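Local coordinates for protein cytochrome C7 (Desulfuromonas acetoxidans, PDB 1HH5) that carries electrons through its covalently bound c-type haems, passing them from a dehydrogenase to ferredoxin in sulfate respiration, at the heme c site. Numbering follows the deposited sequence.

The heme c site. Residues 6, 8-10, 13, 39-41, 44-45, 49-50, 53, 59-62, 65-66. With HEC (heme c), chain B.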
# COMPACT_ATOMS: atom_id res chain seq x y z
N TYR A 6 7.78 -0.50 5.33
CA TYR A 6 8.77 -0.75 4.31
C TYR A 6 9.89 0.27 4.49
O TYR A 6 9.79 1.41 4.03
CB TYR A 6 8.15 -0.62 2.92
CG TYR A 6 6.96 -1.52 2.69
CD1 TYR A 6 7.13 -2.85 2.34
CD2 TYR A 6 5.65 -1.04 2.84
CE1 TYR A 6 6.04 -3.70 2.13
CE2 TYR A 6 4.55 -1.88 2.63
CZ TYR A 6 4.75 -3.20 2.28
OH TYR A 6 3.68 -4.03 2.05
N ASN A 8 13.17 2.13 3.81
CA ASN A 8 13.89 2.42 2.58
C ASN A 8 14.57 3.79 2.65
O ASN A 8 14.31 4.57 3.56
CB ASN A 8 12.92 2.36 1.38
CG ASN A 8 11.89 3.48 1.41
OD1 ASN A 8 12.15 4.58 0.93
ND2 ASN A 8 10.72 3.19 1.97
N LYS A 9 15.44 4.06 1.68
CA LYS A 9 16.19 5.31 1.63
C LYS A 9 15.36 6.58 1.52
O LYS A 9 15.61 7.56 2.21
CB LYS A 9 17.19 5.26 0.47
CG LYS A 9 18.32 4.25 0.66
CD LYS A 9 19.18 4.62 1.86
CE LYS A 9 20.37 3.67 2.00
NZ LYS A 9 21.27 4.06 3.12
N LYS A 10 14.37 6.57 0.63
CA LYS A 10 13.52 7.73 0.40
C LYS A 10 12.67 8.10 1.61
O LYS A 10 12.17 9.22 1.70
CB LYS A 10 12.62 7.46 -0.81
CG LYS A 10 11.60 8.55 -1.11
CD LYS A 10 12.25 9.88 -1.46
CE LYS A 10 11.18 10.93 -1.73
NZ LYS A 10 11.75 12.24 -2.15
N VAL A 13 7.82 3.67 4.57
CA VAL A 13 6.41 3.69 4.22
C VAL A 13 5.66 2.77 5.19
O VAL A 13 6.01 1.61 5.36
CB VAL A 13 6.17 3.17 2.78
CG1 VAL A 13 4.70 3.29 2.42
CG2 VAL A 13 7.02 3.95 1.80
N ILE A 39 5.84 -6.69 -2.63
CA ILE A 39 5.91 -5.25 -2.77
C ILE A 39 7.33 -4.75 -2.97
O ILE A 39 8.20 -4.97 -2.14
CB ILE A 39 5.34 -4.53 -1.52
CG1 ILE A 39 3.85 -4.85 -1.36
CG2 ILE A 39 5.54 -3.02 -1.65
CD1 ILE A 39 2.98 -4.44 -2.54
N ASP A 40 7.56 -4.07 -4.10
CA ASP A 40 8.87 -3.49 -4.38
C ASP A 40 8.62 -2.12 -4.99
O ASP A 40 7.48 -1.72 -5.20
CB ASP A 40 9.69 -4.37 -5.33
CG ASP A 40 9.20 -4.33 -6.77
OD1 ASP A 40 8.07 -3.88 -7.02
OD2 ASP A 40 9.97 -4.76 -7.65
N LYS A 41 9.70 -1.39 -5.26
CA LYS A 41 9.58 -0.06 -5.84
C LYS A 41 8.63 -0.03 -7.04
O LYS A 41 7.72 0.79 -7.10
CB LYS A 41 10.96 0.45 -6.25
CG LYS A 41 10.95 1.82 -6.90
CD LYS A 41 12.36 2.30 -7.23
CE LYS A 41 12.33 3.65 -7.93
NZ LYS A 41 13.69 4.15 -8.29
N ALA A 44 4.86 -0.97 -6.03
CA ALA A 44 4.31 0.06 -5.16
C ALA A 44 3.97 1.35 -5.90
O ALA A 44 2.94 1.98 -5.63
CB ALA A 44 5.28 0.35 -4.02
N HIS A 45 4.83 1.74 -6.84
CA HIS A 45 4.60 2.97 -7.60
C HIS A 45 3.58 2.77 -8.69
O HIS A 45 3.24 3.70 -9.42
CB HIS A 45 5.91 3.48 -8.19
CG HIS A 45 6.88 3.96 -7.16
ND1 HIS A 45 8.18 4.33 -7.43
CD2 HIS A 45 6.71 4.15 -5.83
CE1 HIS A 45 8.74 4.72 -6.27
NE2 HIS A 45 7.89 4.63 -5.27
N CYS A 49 0.04 -0.26 -5.12
CA CYS A 49 -0.27 0.84 -4.20
C CYS A 49 -0.78 2.15 -4.79
O CYS A 49 -1.93 2.55 -4.59
CB CYS A 49 0.97 1.17 -3.35
SG CYS A 49 1.65 -0.18 -2.34
N LYS A 50 0.11 2.83 -5.51
CA LYS A 50 -0.17 4.14 -6.09
C LYS A 50 -1.39 4.27 -7.01
O LYS A 50 -2.19 5.19 -6.86
CB LYS A 50 1.08 4.63 -6.82
CG LYS A 50 1.02 6.07 -7.30
CD LYS A 50 2.34 6.46 -7.94
CE LYS A 50 2.26 7.82 -8.60
NZ LYS A 50 1.87 8.89 -7.64
N HIS A 53 -4.64 4.75 -5.25
CA HIS A 53 -4.70 6.03 -4.57
C HIS A 53 -5.17 7.18 -5.47
O HIS A 53 -5.69 8.18 -4.99
CB HIS A 53 -3.33 6.37 -3.96
CG HIS A 53 -2.98 5.55 -2.77
ND1 HIS A 53 -1.78 5.63 -2.10
CD2 HIS A 53 -3.70 4.61 -2.10
CE1 HIS A 53 -1.80 4.77 -1.08
NE2 HIS A 53 -2.95 4.11 -1.03
N PRO A 59 -2.57 8.74 -0.67
CA PRO A 59 -1.42 9.54 -1.11
C PRO A 59 -0.83 9.16 -2.46
O PRO A 59 -0.58 7.99 -2.74
CB PRO A 59 -0.42 9.34 0.03
CG PRO A 59 -0.68 7.93 0.43
CD PRO A 59 -2.20 7.87 0.45
N THR A 60 -0.62 10.17 -3.28
CA THR A 60 -0.04 9.99 -4.59
C THR A 60 1.27 10.78 -4.64
O THR A 60 2.16 10.47 -5.43
CB THR A 60 -1.01 10.45 -5.71
OG1 THR A 60 -1.66 11.66 -5.32
CG2 THR A 60 -2.06 9.38 -5.97
N LYS A 61 1.39 11.79 -3.79
CA LYS A 61 2.61 12.59 -3.71
C LYS A 61 3.65 11.80 -2.92
O LYS A 61 3.31 11.08 -1.98
CB LYS A 61 2.32 13.92 -2.99
CG LYS A 61 1.33 14.80 -3.73
CD LYS A 61 0.64 15.80 -2.81
CE LYS A 61 1.59 16.84 -2.27
NZ LYS A 61 0.83 17.91 -1.57
N CYS A 62 4.92 11.93 -3.31
CA CYS A 62 6.01 11.21 -2.66
C CYS A 62 5.97 11.22 -1.14
O CYS A 62 6.12 10.17 -0.50
CB CYS A 62 7.36 11.77 -3.10
SG CYS A 62 7.56 11.91 -4.89
N CYS A 65 3.55 8.95 1.24
CA CYS A 65 3.91 7.59 1.61
C CYS A 65 5.24 7.57 2.34
O CYS A 65 5.36 6.99 3.42
CB CYS A 65 4.00 6.70 0.37
SG CYS A 65 2.40 6.34 -0.40
N HIS A 66 6.25 8.19 1.73
CA HIS A 66 7.60 8.25 2.28
C HIS A 66 7.72 9.32 3.36
O HIS A 66 7.67 10.51 3.06
CB HIS A 66 8.60 8.55 1.16
CG HIS A 66 8.70 7.46 0.14
ND1 HIS A 66 9.35 6.27 0.36
CD2 HIS A 66 8.20 7.38 -1.12
CE1 HIS A 66 9.24 5.53 -0.75
NE2 HIS A 66 8.54 6.16 -1.68
FE HEC B . 8.24 5.33 -3.45
CHA HEC B . 10.28 2.68 -2.79
CHB HEC B . 10.89 7.14 -4.64
CHC HEC B . 6.11 7.90 -4.32
CHD HEC B . 5.62 3.73 -1.90
NA HEC B . 10.16 4.98 -3.66
C1A HEC B . 10.85 3.82 -3.34
C2A HEC B . 12.26 3.99 -3.63
C3A HEC B . 12.44 5.23 -4.15
C4A HEC B . 11.13 5.86 -4.15
CMA HEC B . 13.74 5.85 -4.67
CAA HEC B . 13.37 2.98 -3.39
CBA HEC B . 14.10 3.17 -2.07
CGA HEC B . 15.27 2.22 -1.92
O1A HEC B . 15.89 2.21 -0.84
O2A HEC B . 15.58 1.49 -2.89
NB HEC B . 8.46 7.14 -4.25
C1B HEC B . 9.64 7.76 -4.65
C2B HEC B . 9.38 9.10 -5.14
C3B HEC B . 8.04 9.24 -5.20
C4B HEC B . 7.47 8.06 -4.57
CMB HEC B . 10.42 10.21 -5.38
CAB HEC B . 7.25 10.38 -5.84
CBB HEC B . 7.34 10.29 -7.36
NC HEC B . 6.30 5.71 -3.21
C1C HEC B . 5.56 6.80 -3.67
C2C HEC B . 4.17 6.71 -3.27
C3C HEC B . 4.07 5.61 -2.47
C4C HEC B . 5.37 4.96 -2.48
CMC HEC B . 3.03 7.63 -3.71
CAC HEC B . 2.86 5.12 -1.69
CBC HEC B . 1.67 4.79 -2.57
ND HEC B . 7.98 3.58 -2.58
C1D HEC B . 6.84 3.08 -1.94
C2D HEC B . 7.08 1.76 -1.38
C3D HEC B . 8.33 1.42 -1.75
C4D HEC B . 8.92 2.56 -2.44
CMD HEC B . 6.13 0.94 -0.50
CAD HEC B . 8.98 0.04 -1.59
CBD HEC B . 10.05 -0.03 -0.52
CGD HEC B . 10.67 -1.41 -0.42
O1D HEC B . 11.36 -1.83 -1.38
O2D HEC B . 10.47 -2.07 0.62
O HOH W 1 12.45 -1.20 -3.80
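Two histidines clamp the iron of this haem from opposite faces, His45 NE2 and His66 NE2 each lying 2.0 Å from HEC FE and subtending 176°, so that with the porphyrin nitrogens the metal is near octahedral. Cys62 and Cys65, the cysteines of the CXXCH motif that ends in the proximal ligand His66, are joined through SG to the former vinyl carbons CAB and CAC. Backbone groups hold the propionates: Lys9 N donates an almost straight hydrogen bond to HEC O1A (3.2 Å, 170° at H), while a water links Lys41 N to O1D of the other propionate. On the His66 side, Lys10, bent at chi2, lays CG 3.3 Å above the imidazole plane, toward the rim, and carries CE on to the methyl CMB. Val13 CG2 meets the same macrocycle face at HEC C1D (3.8 Å). Across the haem, Ala44 CB sits over pyrrole D, 3.9 Å from its centroid. Beside it Lys41, CG anti to the backbone N (chi1 179°), runs fully extended over the face of pyrrole A on the His45 side, CD 4.0 Å from HEC C2A. An alanine here would remove this aliphatic cover and would probably leave the face of pyrrole A less shielded. At the opposite edge, CBC packs against His53, an axial ligand of a neighbouring haem, whose ND1 donates a hydrogen bond to Pro59 O in the carbonyl plane. This bis-histidine c-type site thus fixes a redox centre close to another haem's ligand, an arrangement likely to favour electron transfer between haems.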